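Local coordinates for HRDC domain-containing protein (PDB 3CYM), which is uncharacterized but is probably a ribonuclease D-like 3'-5' exonuclease, with an exonuclease domain of the RNase H clan followed by HRDC-type helical domains, at residues Leu247-Leu259 with Tyr303-Trp315. Residues are numbered along the deposited sequence; the frame is centred on the assembly and turned at random.
Sequences LAREYDIAPTLLL and YAPIQRKIKPSMW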
loop_
_atom_site.group_PDB
_atom_site.type_symbol
_atom_site.label_atom_id
_atom_site.label_comp_id
_atom_site.label_asym_id
_atom_site.label_seq_id
_atom_site.Cartn_x
_atom_site.Cartn_y
_atom_site.Cartn_z
ATOM N N LEU A 247 -20.682 6.082 -5.836
ATOM C CA LEU A 247 -21.300 6.680 -4.653
ATOM C C LEU A 247 -20.349 6.762 -3.471
ATOM O O LEU A 247 -20.452 7.668 -2.658
ATOM C CB LEU A 247 -22.555 5.899 -4.262
ATOM C CG LEU A 247 -23.736 6.052 -5.231
ATOM C CD1 LEU A 247 -24.799 4.996 -5.027
ATOM C CD2 LEU A 247 -24.355 7.438 -5.128
ATOM N N ALA A 248 -19.423 5.816 -3.378
ATOM C CA ALA A 248 -18.418 5.829 -2.315
ATOM C C ALA A 248 -17.420 6.965 -2.512
ATOM O O ALA A 248 -16.964 7.569 -1.538
ATOM C CB ALA A 248 -17.709 4.505 -2.244
ATOM N N ARG A 249 -17.086 7.241 -3.773
ATOM C CA ARG A 249 -16.172 8.325 -4.139
ATOM C C ARG A 249 -16.852 9.683 -3.977
ATOM O O ARG A 249 -16.251 10.631 -3.472
ATOM C CB ARG A 249 -15.692 8.144 -5.583
ATOM C CG ARG A 249 -14.651 9.168 -6.041
ATOM C CD ARG A 249 -14.379 9.102 -7.542
ATOM N NE ARG A 249 -13.598 7.924 -7.922
ATOM C CZ ARG A 249 -14.104 6.817 -8.468
ATOM N NH1 ARG A 249 -13.300 5.806 -8.774
ATOM N NH2 ARG A 249 -15.406 6.715 -8.713
ATOM N N GLU A 250 -18.108 9.755 -4.411
ATOM C CA GLU A 250 -18.909 10.974 -4.348
ATOM C C GLU A 250 -19.151 11.395 -2.903
ATOM O O GLU A 250 -19.049 12.582 -2.574
ATOM C CB GLU A 250 -20.241 10.753 -5.071
ATOM C CG GLU A 250 -21.252 11.879 -4.930
ATOM C CD GLU A 250 -22.592 11.555 -5.563
ATOM O OE1 GLU A 250 -22.793 10.395 -5.995
ATOM O OE2 GLU A 250 -23.446 12.469 -5.628
ATOM N N TYR A 251 -19.455 10.417 -2.049
ATOM C CA TYR A 251 -19.766 10.676 -0.644
ATOM C C TYR A 251 -18.579 10.510 0.306
ATOM O O TYR A 251 -18.731 10.684 1.518
ATOM C CB TYR A 251 -20.941 9.811 -0.193
ATOM C CG TYR A 251 -22.260 10.313 -0.713
ATOM C CD1 TYR A 251 -22.970 11.288 -0.023
ATOM C CD2 TYR A 251 -22.792 9.834 -1.901
ATOM C CE1 TYR A 251 -24.178 11.764 -0.495
ATOM C CE2 TYR A 251 -24.006 10.305 -2.384
ATOM C CZ TYR A 251 -24.691 11.269 -1.673
ATOM O OH TYR A 251 -25.891 11.746 -2.137
ATOM N N ASP A 252 -17.416 10.172 -0.260
ATOM C CA ASP A 252 -16.135 10.054 0.459
ATOM C C ASP A 252 -16.223 9.088 1.648
ATOM O O ASP A 252 -16.086 9.481 2.807
ATOM C CB ASP A 252 -15.616 11.440 0.869
ATOM C CG ASP A 252 -14.175 11.417 1.326
ATOM O OD1 ASP A 252 -13.473 10.405 1.091
ATOM O OD2 ASP A 252 -13.746 12.423 1.926
ATOM N N ILE A 253 -16.465 7.819 1.338
ATOM C CA ILE A 253 -16.671 6.789 2.348
ATOM C C ILE A 253 -16.202 5.453 1.778
ATOM O O ILE A 253 -16.293 5.235 0.568
ATOM C CB ILE A 253 -18.176 6.760 2.822
ATOM C CG1 ILE A 253 -18.391 5.785 3.992
ATOM C CG2 ILE A 253 -19.127 6.531 1.643
ATOM C CD1 ILE A 253 -19.798 5.784 4.551
ATOM N N ALA A 254 -15.664 4.585 2.639
ATOM C CA ALA A 254 -15.251 3.235 2.247
ATOM C C ALA A 254 -16.428 2.492 1.619
ATOM O O ALA A 254 -17.487 2.406 2.234
ATOM C CB ALA A 254 -14.730 2.475 3.449
ATOM N N PRO A 255 -16.251 1.980 0.382
ATOM C CA PRO A 255 -17.307 1.320 -0.400
ATOM C C PRO A 255 -18.118 0.267 0.360
ATOM O O PRO A 255 -19.338 0.214 0.209
ATOM C CB PRO A 255 -16.535 0.673 -1.545
ATOM C CG PRO A 255 -15.346 1.534 -1.722
ATOM C CD PRO A 255 -14.983 2.049 -0.368
ATOM N N THR A 256 -17.449 -0.529 1.196
ATOM C CA THR A 256 -18.109 -1.611 1.928
ATOM C C THR A 256 -18.936 -1.135 3.126
ATOM O O THR A 256 -19.605 -1.937 3.785
ATOM C CB THR A 256 -17.105 -2.672 2.382
ATOM O OG1 THR A 256 -16.007 -2.027 3.027
ATOM C CG2 THR A 256 -16.596 -3.476 1.184
ATOM N N LEU A 257 -18.872 0.163 3.417
ATOM C CA LEU A 257 -19.770 0.770 4.390
ATOM C C LEU A 257 -21.125 1.082 3.754
ATOM O O LEU A 257 -22.147 1.140 4.438
ATOM C CB LEU A 257 -19.143 2.024 5.019
ATOM C CG LEU A 257 -18.082 1.783 6.101
ATOM C CD1 LEU A 257 -17.262 3.032 6.373
ATOM C CD2 LEU A 257 -18.735 1.292 7.382
ATOM N N LEU A 258 -21.129 1.267 2.437
ATOM C CA LEU A 258 -22.357 1.559 1.701
ATOM C C LEU A 258 -23.141 0.299 1.366
ATOM O O LEU A 258 -24.369 0.293 1.381
ATOM C CB LEU A 258 -22.031 2.318 0.417
ATOM C CG LEU A 258 -21.484 3.728 0.604
ATOM C CD1 LEU A 258 -21.495 4.446 -0.734
ATOM C CD2 LEU A 258 -22.294 4.512 1.658
ATOM N N LEU A 259 -22.410 -0.763 1.049
ATOM C CA LEU A 259 -22.995 -2.030 0.650
ATOM C C LEU A 259 -21.935 -3.112 0.851
ATOM O O LEU A 259 -20.796 -2.984 0.382
ATOM C CB LEU A 259 -23.477 -1.959 -0.813
ATOM C CG LEU A 259 -24.205 -3.149 -1.443
ATOM C CD1 LEU A 259 -25.587 -3.361 -0.837
ATOM C CD2 LEU A 259 -24.307 -2.947 -2.943
ATOM N N TYR A 303 -20.349 7.513 10.483
ATOM C CA TYR A 303 -20.655 7.496 9.055
ATOM C C TYR A 303 -22.088 7.096 8.742
ATOM O O TYR A 303 -22.478 7.068 7.570
ATOM C CB TYR A 303 -19.657 6.604 8.309
ATOM C CG TYR A 303 -18.275 7.221 8.261
ATOM C CD1 TYR A 303 -17.891 8.014 7.185
ATOM C CD2 TYR A 303 -17.369 7.048 9.312
ATOM C CE1 TYR A 303 -16.640 8.605 7.141
ATOM C CE2 TYR A 303 -16.109 7.628 9.274
ATOM C CZ TYR A 303 -15.755 8.408 8.186
ATOM O OH TYR A 303 -14.512 8.989 8.126
ATOM N N ALA A 304 -22.865 6.812 9.790
ATOM C CA ALA A 304 -24.286 6.450 9.655
ATOM C C ALA A 304 -25.147 7.433 8.847
ATOM O O ALA A 304 -25.908 6.978 7.995
ATOM C CB ALA A 304 -24.921 6.145 11.008
ATOM N N PRO A 305 -25.029 8.770 9.089
ATOM C CA PRO A 305 -25.797 9.703 8.245
ATOM C C PRO A 305 -25.474 9.685 6.748
ATOM O O PRO A 305 -26.340 10.019 5.941
ATOM C CB PRO A 305 -25.456 11.073 8.840
ATOM C CG PRO A 305 -25.084 10.778 10.250
ATOM C CD PRO A 305 -24.297 9.514 10.137
ATOM N N ILE A 306 -24.250 9.306 6.386
ATOM C CA ILE A 306 -23.889 9.110 4.978
ATOM C C ILE A 306 -24.478 7.783 4.490
ATOM O O ILE A 306 -25.013 7.701 3.384
ATOM C CB ILE A 306 -22.342 9.185 4.729
ATOM C CG1 ILE A 306 -21.831 10.619 4.871
ATOM C CG2 ILE A 306 -21.978 8.730 3.321
ATOM C CD1 ILE A 306 -21.309 10.969 6.241
ATOM N N GLN A 307 -24.395 6.751 5.327
ATOM C CA GLN A 307 -24.947 5.445 4.974
ATOM C C GLN A 307 -26.451 5.531 4.705
ATOM O O GLN A 307 -26.928 4.964 3.727
ATOM C CB GLN A 307 -24.669 4.420 6.063
ATOM C CG GLN A 307 -23.227 4.029 6.201
ATOM C CD GLN A 307 -23.021 3.106 7.373
ATOM O OE1 GLN A 307 -23.158 3.513 8.526
ATOM N NE2 GLN A 307 -22.690 1.853 7.089
ATOM N N ARG A 308 -27.168 6.271 5.557
ATOM C CA ARG A 308 -28.617 6.490 5.451
ATOM C C ARG A 308 -28.996 7.277 4.199
ATOM O O ARG A 308 -30.145 7.256 3.768
ATOM C CB ARG A 308 -29.144 7.269 6.667
ATOM C CG ARG A 308 -29.027 6.589 8.027
ATOM C CD ARG A 308 -29.723 7.424 9.099
ATOM N NE ARG A 308 -28.881 7.647 10.276
ATOM C CZ ARG A 308 -28.443 8.840 10.673
ATOM N NH1 ARG A 308 -28.780 9.940 10.003
ATOM N NH2 ARG A 308 -27.678 8.942 11.750
ATOM N N LYS A 309 -28.031 8.009 3.640
ATOM C CA LYS A 309 -28.273 8.870 2.473
ATOM C C LYS A 309 -28.432 8.034 1.201
ATOM O O LYS A 309 -29.026 8.470 0.220
ATOM C CB LYS A 309 -27.116 9.854 2.297
ATOM C CG LYS A 309 -27.526 11.269 1.959
ATOM C CD LYS A 309 -27.341 12.200 3.161
ATOM C CE LYS A 309 -25.906 12.718 3.241
ATOM N NZ LYS A 309 -25.651 13.503 4.493
ATOM N N ILE A 310 -27.877 6.829 1.226
ATOM C CA ILE A 310 -28.025 5.891 0.129
ATOM C C ILE A 310 -29.093 4.864 0.509
ATOM O O ILE A 310 -28.972 4.166 1.514
ATOM C CB ILE A 310 -26.655 5.285 -0.251
ATOM C CG1 ILE A 310 -25.856 6.330 -1.023
ATOM C CG2 ILE A 310 -26.811 4.069 -1.125
ATOM C CD1 ILE A 310 -24.546 6.681 -0.401
ATOM N N LYS A 311 -30.156 4.823 -0.291
ATOM C CA LYS A 311 -31.334 4.008 -0.011
ATOM C C LYS A 311 -31.266 2.677 -0.752
ATOM O O LYS A 311 -30.627 2.598 -1.811
ATOM C CB LYS A 311 -32.609 4.755 -0.431
ATOM C CG LYS A 311 -32.763 6.146 0.150
ATOM C CD LYS A 311 -32.883 6.150 1.662
ATOM C CE LYS A 311 -33.093 7.564 2.176
ATOM N NZ LYS A 311 -33.011 7.620 3.657
ATOM N N PRO A 312 -31.904 1.622 -0.193
ATOM C CA PRO A 312 -32.101 0.338 -0.867
ATOM C C PRO A 312 -32.584 0.433 -2.317
ATOM O O PRO A 312 -32.086 -0.315 -3.167
ATOM C CB PRO A 312 -33.157 -0.338 0.004
ATOM C CG PRO A 312 -32.834 0.137 1.352
ATOM C CD PRO A 312 -32.431 1.570 1.187
ATOM N N SER A 313 -33.511 1.360 -2.587
ATOM C CA SER A 313 -34.086 1.552 -3.919
ATOM C C SER A 313 -33.037 1.795 -4.996
ATOM O O SER A 313 -33.246 1.446 -6.155
ATOM C CB SER A 313 -35.077 2.721 -3.922
ATOM O OG SER A 313 -36.220 2.437 -3.136
ATOM N N MET A 314 -31.917 2.409 -4.608
ATOM C CA MET A 314 -30.822 2.713 -5.538
ATOM C C MET A 314 -30.120 1.446 -6.010
ATOM O O MET A 314 -29.657 1.380 -7.145
ATOM C CB MET A 314 -29.792 3.655 -4.902
ATOM C CG MET A 314 -30.359 4.984 -4.400
ATOM S SD MET A 314 -29.123 5.956 -3.511
ATOM C CE MET A 314 -30.132 7.265 -2.828
ATOM N N TRP A 315 -30.026 0.450 -5.132
ATOM C CA TRP A 315 -29.453 -0.833 -5.512
ATOM C C TRP A 315 -30.450 -1.641 -6.327
ATOM O O TRP A 315 -30.059 -2.325 -7.258
ATOM C CB TRP A 315 -28.980 -1.621 -4.292
ATOM C CG TRP A 315 -28.108 -0.825 -3.357
ATOM C CD1 TRP A 315 -28.381 -0.513 -2.063
ATOM C CD2 TRP A 315 -26.830 -0.236 -3.651
ATOM N NE1 TRP A 315 -27.358 0.230 -1.524
ATOM C CE2 TRP A 315 -26.393 0.414 -2.477
ATOM C CE3 TRP A 315 -26.010 -0.199 -4.790
ATOM C CZ2 TRP A 315 -25.170 1.090 -2.403
ATOM C CZ3 TRP A 315 -24.797 0.477 -4.717
ATOM C CH2 TRP A 315 -24.392 1.116 -3.532
#
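Segment 303-315 passes the end of helix 231-250, the loop after it and the short, weakly bonded helix 255-258, where the closest CA pair, L258 and Q307, lies 5.7 Å apart. Segment 247-259 belongs to the helical HRDC domain, and the short helix 304-307, a type I turn from Q307 to I310 and the start of helix 312-323 are packed against it. D252, with positive phi, is where the chain leaves the helix; after it I253 places CD1 against CB of Y303 (3.8 Å) and CG2 of I306. I310 sends CD1 over one face of the Y251 ring and, crossing L258 at about a right angle, touches L258 CD2 at 3.7 Å. W315 and L259 approach from opposite directions: with CG anti to the carbonyl carbon (chi1 -50°), the indole is turned so that L259 CD2 sits over one face of the W315 six-membered ring, 3.7 Å from its centroid and 10° off the normal, a CH-pi contact. Replacing W315 by an alanine would probably leave L259 CD2 without its aromatic face and open a gap beside L247 CD1. Toward the exonuclease domain, Y303 OH hydrogen-bonds D155 and R52, and D252 forms a salt bridge with R52. Q307 is gripped at both ends of its amide: R287 donates to OE1, V288 O accepts from NE2, and a nearly straight bond (171°) runs from Q307 NE2 to L257 O at 2.8 Å.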